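Local coordinates for protein quinoline 2-oxidoreductase large subunit (Pseudomonas putida, PDB 1T3Q) that forms the molybdenum-binding large subunit of a molybdenum hydroxylase, which probably oxidises quinoline at its 2-position, at residues B[166-171]-B[356-361]; B[296-301]-B[375-380]; B[319-324]-B[335-340]. All coordinates share one frame; numbering follows the deposited sequence.

How the contacts relate
All three contacts are built round one mixed sheet of the molybdopterin cofactor-binding region, and their chemistry follows their place in it. Contact 1 pairs two of its strands through backbone bonds and is only partly buried, with a salt bridge and a sulfate on the face that carries Arg-168. Contacts 2 and 3 are buried and set strands 298-306 and 312-322 against helices 375-393 and 337-342, respectively, through polar side chains, with apolar packing reduced to small carbon groups. Contact 3 lies between the others: Thr-321 N bonds to Ile-358 O of contact 1, while the Glu-336 carboxylate reaches Lys-296 N and Gln-298 NE2 of contact 2. Contacts 1 and 2 do not touch.

Contact 1. Residues B[166-171]-B[356-361]. With SO4 (sulfate ion), chain K.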
# COMPACT_ATOMS: atom_id res chain seq x y z
N VAL B 166 38.92 20.70 -4.17
CA VAL B 166 37.96 20.32 -3.14
C VAL B 166 38.65 19.61 -1.98
O VAL B 166 38.29 19.81 -0.82
CB VAL B 166 36.85 19.40 -3.73
CG1 VAL B 166 36.00 18.82 -2.61
CG2 VAL B 166 35.99 20.20 -4.70
N SER B 167 39.64 18.78 -2.29
CA SER B 167 40.36 18.07 -1.25
C SER B 167 41.73 17.65 -1.72
O SER B 167 41.93 17.28 -2.88
CB SER B 167 39.58 16.84 -0.78
OG SER B 167 40.27 16.17 0.26
N ARG B 168 42.69 17.69 -0.80
CA ARG B 168 44.06 17.34 -1.09
C ARG B 168 44.65 16.67 0.14
O ARG B 168 44.77 17.30 1.19
CB ARG B 168 44.83 18.61 -1.42
CG ARG B 168 46.24 18.41 -1.89
CD ARG B 168 46.74 19.71 -2.49
NE ARG B 168 47.72 19.45 -3.53
CZ ARG B 168 47.84 20.19 -4.63
NH1 ARG B 168 47.04 21.23 -4.82
NH2 ARG B 168 48.75 19.87 -5.53
N THR B 169 45.00 15.40 0.01
CA THR B 169 45.55 14.66 1.13
C THR B 169 46.71 13.78 0.72
O THR B 169 46.78 13.29 -0.40
CB THR B 169 44.46 13.76 1.78
OG1 THR B 169 43.31 14.54 2.10
CG2 THR B 169 44.99 13.12 3.05
N SER B 170 47.63 13.58 1.65
CA SER B 170 48.79 12.73 1.43
C SER B 170 49.06 12.03 2.75
O SER B 170 49.47 12.65 3.73
CB SER B 170 50.00 13.57 1.02
OG SER B 170 51.15 12.76 0.91
N ARG B 171 48.82 10.72 2.77
CA ARG B 171 49.03 9.94 3.98
C ARG B 171 50.43 9.35 4.10
O ARG B 171 50.82 8.88 5.17
CB ARG B 171 47.96 8.85 4.06
CG ARG B 171 46.63 9.39 4.55
CD ARG B 171 45.43 8.64 3.98
NE ARG B 171 45.20 8.96 2.58
CZ ARG B 171 44.09 8.64 1.91
NH1 ARG B 171 43.11 7.99 2.52
NH2 ARG B 171 43.97 8.99 0.64
N GLU B 356 49.67 11.17 -3.07
CA GLU B 356 48.84 12.32 -2.80
C GLU B 356 47.54 12.15 -3.57
O GLU B 356 47.54 11.68 -4.71
CB GLU B 356 49.52 13.61 -3.25
CG GLU B 356 48.78 14.87 -2.79
CD GLU B 356 49.44 16.15 -3.28
OE1 GLU B 356 49.12 17.23 -2.72
OE2 GLU B 356 50.27 16.09 -4.21
N SER B 357 46.45 12.53 -2.93
CA SER B 357 45.12 12.45 -3.52
C SER B 357 44.59 13.87 -3.70
O SER B 357 44.55 14.65 -2.75
CB SER B 357 44.19 11.68 -2.59
OG SER B 357 42.86 11.69 -3.08
N ILE B 358 44.18 14.20 -4.92
CA ILE B 358 43.64 15.53 -5.22
C ILE B 358 42.28 15.41 -5.90
O ILE B 358 42.13 14.70 -6.90
CB ILE B 358 44.57 16.31 -6.18
CG1 ILE B 358 45.99 16.36 -5.62
CG2 ILE B 358 44.03 17.74 -6.37
CD1 ILE B 358 47.01 16.88 -6.62
N ALA B 359 41.28 16.10 -5.36
CA ALA B 359 39.93 16.10 -5.93
C ALA B 359 39.66 17.53 -6.38
O ALA B 359 39.72 18.45 -5.57
CB ALA B 359 38.91 15.67 -4.88
N VAL B 360 39.36 17.72 -7.66
CA VAL B 360 39.09 19.06 -8.16
C VAL B 360 37.69 19.20 -8.73
O VAL B 360 37.15 18.27 -9.35
CB VAL B 360 40.09 19.48 -9.25
CG1 VAL B 360 41.50 19.51 -8.67
CG2 VAL B 360 40.02 18.52 -10.44
N ALA B 361 37.11 20.37 -8.52
CA ALA B 361 35.78 20.66 -9.02
C ALA B 361 35.88 21.06 -10.49
O ALA B 361 36.80 21.77 -10.90
CB ALA B 361 35.15 21.79 -8.21
S SO4 K . 49.68 20.95 -8.02
O1 SO4 K . 50.81 21.15 -7.09
O2 SO4 K . 50.11 21.26 -9.40
O3 SO4 K . 49.25 19.55 -7.96
O4 SO4 K . 48.56 21.83 -7.63
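Arg-168 and Glu-356 join in a salt bridge set diagonally across two strands, with NE of Arg-168 2.7 Å from OE1 of Glu-356. Each side chain leaves its backbone with CG anti to N (chi1 -174° in Arg-168, -171° in Glu-356) and stays extended. The carboxylate oxygen lies in the guanidinium plane, whereas NE approaches OE1 from above the carboxylate plane, the two planes being 44° apart. CD1 of Ile-358 covers one guanidinium face, 3.6 Å from NH2 of Arg-168. A sulfate, probably from the crystallisation liquor, sits at the guanidinium edge, although its unusually close approach to NH2 makes the detailed geometry doubtful.

Beneath this surface pair, strands 165-170 and 352-360 run antiparallel in the mixed sheet. Thr-169 and Ser-357 form a hydrogen-bonded pair, with Ser-357 N to Thr-169 O at 2.7 Å. Toward Ala-359 the pairing is interrupted by a classic beta bulge, where Val-166 and Ser-167 both face Ala-359: Ala-359 O takes Ser-167 N at 3.3 Å and, in a weak bond, Val-166 N. From the bulge itself, CG2 of Val-166 packs 3.9 Å from CB of Ala-361.

Contact 2. Residues B[296-301]-B[375-380]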
# COMPACT_ATOMS: atom_id res chain seq x y z
N LYS B 296 34.70 6.93 -11.81
CA LYS B 296 35.98 6.42 -12.28
C LYS B 296 36.96 7.38 -12.94
O LYS B 296 38.05 6.96 -13.34
CB LYS B 296 35.74 5.25 -13.24
CG LYS B 296 34.79 4.19 -12.70
CD LYS B 296 35.38 3.44 -11.51
CE LYS B 296 34.37 2.44 -10.94
NZ LYS B 296 34.96 1.59 -9.86
N GLN B 297 36.62 8.66 -13.05
CA GLN B 297 37.55 9.55 -13.72
C GLN B 297 38.68 10.11 -12.87
O GLN B 297 38.56 11.18 -12.27
CB GLN B 297 36.82 10.72 -14.40
CG GLN B 297 37.77 11.56 -15.25
CD GLN B 297 37.08 12.57 -16.14
OE1 GLN B 297 36.05 13.15 -15.79
NE2 GLN B 297 37.66 12.81 -17.32
N GLN B 298 39.77 9.37 -12.80
CA GLN B 298 40.94 9.84 -12.09
C GLN B 298 42.18 9.59 -12.92
O GLN B 298 42.20 8.73 -13.81
CB GLN B 298 41.06 9.22 -10.68
CG GLN B 298 40.88 7.73 -10.53
CD GLN B 298 41.24 7.23 -9.12
OE1 GLN B 298 42.40 7.28 -8.72
NE2 GLN B 298 40.25 6.75 -8.38
N ARG B 299 43.21 10.38 -12.66
CA ARG B 299 44.48 10.27 -13.35
C ARG B 299 45.44 9.80 -12.28
O ARG B 299 45.43 10.33 -11.16
CB ARG B 299 44.90 11.65 -13.87
N ASN B 300 46.22 8.78 -12.58
CA ASN B 300 47.19 8.27 -11.63
C ASN B 300 48.57 8.21 -12.25
O ASN B 300 48.84 7.39 -13.13
CB ASN B 300 46.80 6.87 -11.13
CG ASN B 300 45.58 6.88 -10.23
OD1 ASN B 300 44.44 6.73 -10.70
ND2 ASN B 300 45.80 7.09 -8.94
N GLU B 301 49.44 9.12 -11.81
CA GLU B 301 50.81 9.16 -12.29
C GLU B 301 51.54 8.27 -11.29
O GLU B 301 51.88 8.70 -10.19
CB GLU B 301 51.35 10.59 -12.23
CG GLU B 301 50.64 11.53 -13.18
CD GLU B 301 51.03 12.97 -12.97
OE1 GLU B 301 52.25 13.25 -12.84
OE2 GLU B 301 50.12 13.83 -12.94
N PHE B 375 38.88 2.41 -5.98
CA PHE B 375 39.87 1.34 -5.90
C PHE B 375 40.30 0.87 -7.29
O PHE B 375 41.45 0.47 -7.50
CB PHE B 375 39.30 0.14 -5.13
CG PHE B 375 38.70 0.49 -3.80
CD1 PHE B 375 39.33 1.39 -2.94
CD2 PHE B 375 37.51 -0.10 -3.38
CE1 PHE B 375 38.79 1.69 -1.69
CE2 PHE B 375 36.96 0.18 -2.14
CZ PHE B 375 37.60 1.08 -1.28
N THR B 376 39.39 0.93 -8.25
CA THR B 376 39.67 0.46 -9.60
C THR B 376 40.84 1.10 -10.35
O THR B 376 41.68 0.39 -10.90
CB THR B 376 38.41 0.56 -10.49
OG1 THR B 376 37.32 -0.12 -9.86
CG2 THR B 376 38.66 -0.08 -11.85
N ALA B 377 40.90 2.43 -10.39
CA ALA B 377 41.96 3.11 -11.13
C ALA B 377 43.36 2.69 -10.72
O ALA B 377 44.19 2.35 -11.57
CB ALA B 377 41.81 4.63 -10.99
N GLY B 378 43.63 2.73 -9.42
CA GLY B 378 44.95 2.35 -8.92
C GLY B 378 45.27 0.89 -9.16
O GLY B 378 46.42 0.53 -9.38
N GLN B 379 44.25 0.04 -9.10
CA GLN B 379 44.43 -1.39 -9.34
C GLN B 379 44.92 -1.56 -10.78
O GLN B 379 45.87 -2.30 -11.04
CB GLN B 379 43.10 -2.13 -9.13
CG GLN B 379 43.17 -3.66 -9.27
CD GLN B 379 43.89 -4.33 -8.11
OE1 GLN B 379 43.98 -3.78 -7.01
NE2 GLN B 379 44.38 -5.54 -8.35
N ILE B 380 44.27 -0.87 -11.72
CA ILE B 380 44.67 -0.93 -13.12
C ILE B 380 46.12 -0.49 -13.29
O ILE B 380 46.93 -1.19 -13.89
CB ILE B 380 43.79 0.01 -14.01
CG1 ILE B 380 42.38 -0.57 -14.15
CG2 ILE B 380 44.43 0.18 -15.39
CD1 ILE B 380 41.40 0.37 -14.84
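Ala-377 presses its CB against the amide arms of Gln-298 and Asn-300, where the first turn of helix 375-393 packs against the start of strand 298-306. This is alpha-on-beta packing within the molybdopterin cofactor-binding region: the short axes pass 8.8 Å apart, and strand and helix run in broadly similar directions, 33° from parallel. The tight part is small. Ala-377 CB lies 3.3 Å from both CG and CD of Gln-298, and Asn-300 adds its OD1 at 3.4 Å from the same methyl carbon. Gln-298 reaches the helix with CG between its backbone N and carbonyl carbon (chi1 47°) and the chain extended beyond. Its NE2 is held by the carboxylate of Glu-336, while Asn-300 ND2 bonds to Asn-317 OD1, so both amides have polar partners beyond the helix they touch.

Packing is looser just beyond Ala-377: Gly-378 has no side chain to offer, and its N stays 4.3 Å from Asn-300 OD1. On the strand side, Glu-301 is partly exposed and does not touch segment 375-380, while Gln-379 and Ile-380 pack on helix 744-761 instead.

At the other end, the buried Lys-296 side chain lies about 7 Å from the bound dioxosulfidomolybdenum ion, its ammonium group gripped by the carbonyls of Val-373 and of Arg-371, a residue of the molybdenum pocket. Thr-376 OG1, itself bonded to Met-746 O, completes the grip: Lys-296 crosses this side chain at about a right angle and donates from NZ to OG1 at 2.9 Å.

Contact 3. Residues B[319-324]-B[335-340]; sequences SITDGG and VESHVG
Ser-337 sets its hydroxyl between two hydroxyls of the neighbouring strand, a buried example of how a helix start can be fastened to a sheet by side-chain oxygens. Ser-337 OG lies 2.6 Å from Ser-319 OG and equally close, 2.6 Å, to Thr-321 OG1, hydrogen-bonded to both. The CB of Ser-337 points toward the strand, and chi1 of -70° places OG beside the backbone N, between the two strand hydroxyls. A third, weak bond links this oxygen to Gln-298 OE1.

The next layer belongs to Glu-336, the N-cap residue of helix 337-342. Its backbone O accepts Gly-340 N at 3.0 Å, the first turn of the helix. The side chain starts toward the strand, so that Glu-336 CB packs 3.3 Å from OG1 of Thr-321 and 3.7 Å from CG2 of the same threonine. A bend at chi2 (-73°) then carries CD away from the strand, and the carboxylate, besides its bond to Gln-298, accepts the backbone N of Lys-296.

Strand 312-322, helix 337-342 and strand 352-360 form a beta-alpha-beta unit, and this contact fastens the first strand to the crossover helix. Ser-337 and His-338 also rest on Ser-357 of the returning strand. Strand 312-322 runs between 298-306 and 352-360 in the sheet, and Ile-320, pointing away from the crossover helix, packs against helix 147-152.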
# COMPACT_ATOMS: atom_id res chain seq x y z
N SER B 319 47.44 10.95 -7.52
CA SER B 319 46.09 10.65 -7.99
C SER B 319 45.20 11.89 -8.00
O SER B 319 45.07 12.57 -6.99
CB SER B 319 45.48 9.56 -7.10
OG SER B 319 44.23 9.12 -7.60
N ILE B 320 44.58 12.17 -9.14
CA ILE B 320 43.70 13.33 -9.26
C ILE B 320 42.34 12.90 -9.78
O ILE B 320 42.24 12.13 -10.74
CB ILE B 320 44.28 14.37 -10.23
CG1 ILE B 320 45.74 14.68 -9.87
CG2 ILE B 320 43.45 15.65 -10.17
CD1 ILE B 320 46.47 15.49 -10.92
N THR B 321 41.29 13.39 -9.14
CA THR B 321 39.91 13.06 -9.50
C THR B 321 39.17 14.24 -10.11
O THR B 321 39.25 15.37 -9.60
CB THR B 321 39.11 12.59 -8.26
OG1 THR B 321 39.66 11.36 -7.77
CG2 THR B 321 37.64 12.39 -8.60
N ASP B 322 38.47 13.99 -11.21
CA ASP B 322 37.65 15.02 -11.86
C ASP B 322 36.34 14.88 -11.09
O ASP B 322 35.54 13.99 -11.38
CB ASP B 322 37.44 14.70 -13.34
CG ASP B 322 36.66 15.77 -14.07
OD1 ASP B 322 35.55 16.11 -13.60
OD2 ASP B 322 37.15 16.28 -15.10
N GLY B 323 36.13 15.75 -10.11
CA GLY B 323 34.95 15.63 -9.26
C GLY B 323 33.62 16.24 -9.65
O GLY B 323 32.61 15.97 -9.00
N GLY B 324 33.59 17.05 -10.70
CA GLY B 324 32.33 17.65 -11.07
C GLY B 324 32.09 18.90 -10.24
O GLY B 324 32.95 19.30 -9.44
N VAL B 335 35.31 9.80 -2.99
CA VAL B 335 34.93 8.45 -3.41
C VAL B 335 35.90 7.82 -4.41
O VAL B 335 35.98 6.60 -4.53
CB VAL B 335 33.48 8.45 -4.00
CG1 VAL B 335 33.47 9.09 -5.37
CG2 VAL B 335 32.92 7.04 -4.03
N GLU B 336 36.67 8.65 -5.12
CA GLU B 336 37.63 8.13 -6.08
C GLU B 336 39.08 8.09 -5.56
O GLU B 336 39.45 7.16 -4.85
CB GLU B 336 37.55 8.91 -7.39
CG GLU B 336 36.33 8.54 -8.24
CD GLU B 336 36.46 7.17 -8.89
OE1 GLU B 336 35.43 6.56 -9.23
OE2 GLU B 336 37.61 6.70 -9.08
N SER B 337 39.87 9.10 -5.90
CA SER B 337 41.28 9.16 -5.48
C SER B 337 41.58 8.98 -3.99
O SER B 337 42.48 8.23 -3.62
CB SER B 337 41.92 10.47 -5.96
OG SER B 337 42.08 10.47 -7.36
N HIS B 338 40.82 9.67 -3.15
CA HIS B 338 41.05 9.61 -1.71
C HIS B 338 41.00 8.19 -1.15
O HIS B 338 41.98 7.70 -0.59
CB HIS B 338 40.05 10.51 -0.99
CG HIS B 338 40.39 10.76 0.45
ND1 HIS B 338 40.01 9.91 1.47
CD2 HIS B 338 41.08 11.77 1.04
CE1 HIS B 338 40.45 10.39 2.62
NE2 HIS B 338 41.10 11.51 2.39
N VAL B 339 39.87 7.51 -1.30
CA VAL B 339 39.78 6.14 -0.79
C VAL B 339 40.65 5.19 -1.59
O VAL B 339 41.12 4.17 -1.06
CB VAL B 339 38.32 5.63 -0.79
CG1 VAL B 339 37.48 6.48 0.14
CG2 VAL B 339 37.76 5.63 -2.20
N GLY B 340 40.89 5.53 -2.85
CA GLY B 340 41.73 4.70 -3.70
C GLY B 340 43.17 4.63 -3.22
O GLY B 340 43.76 3.55 -3.14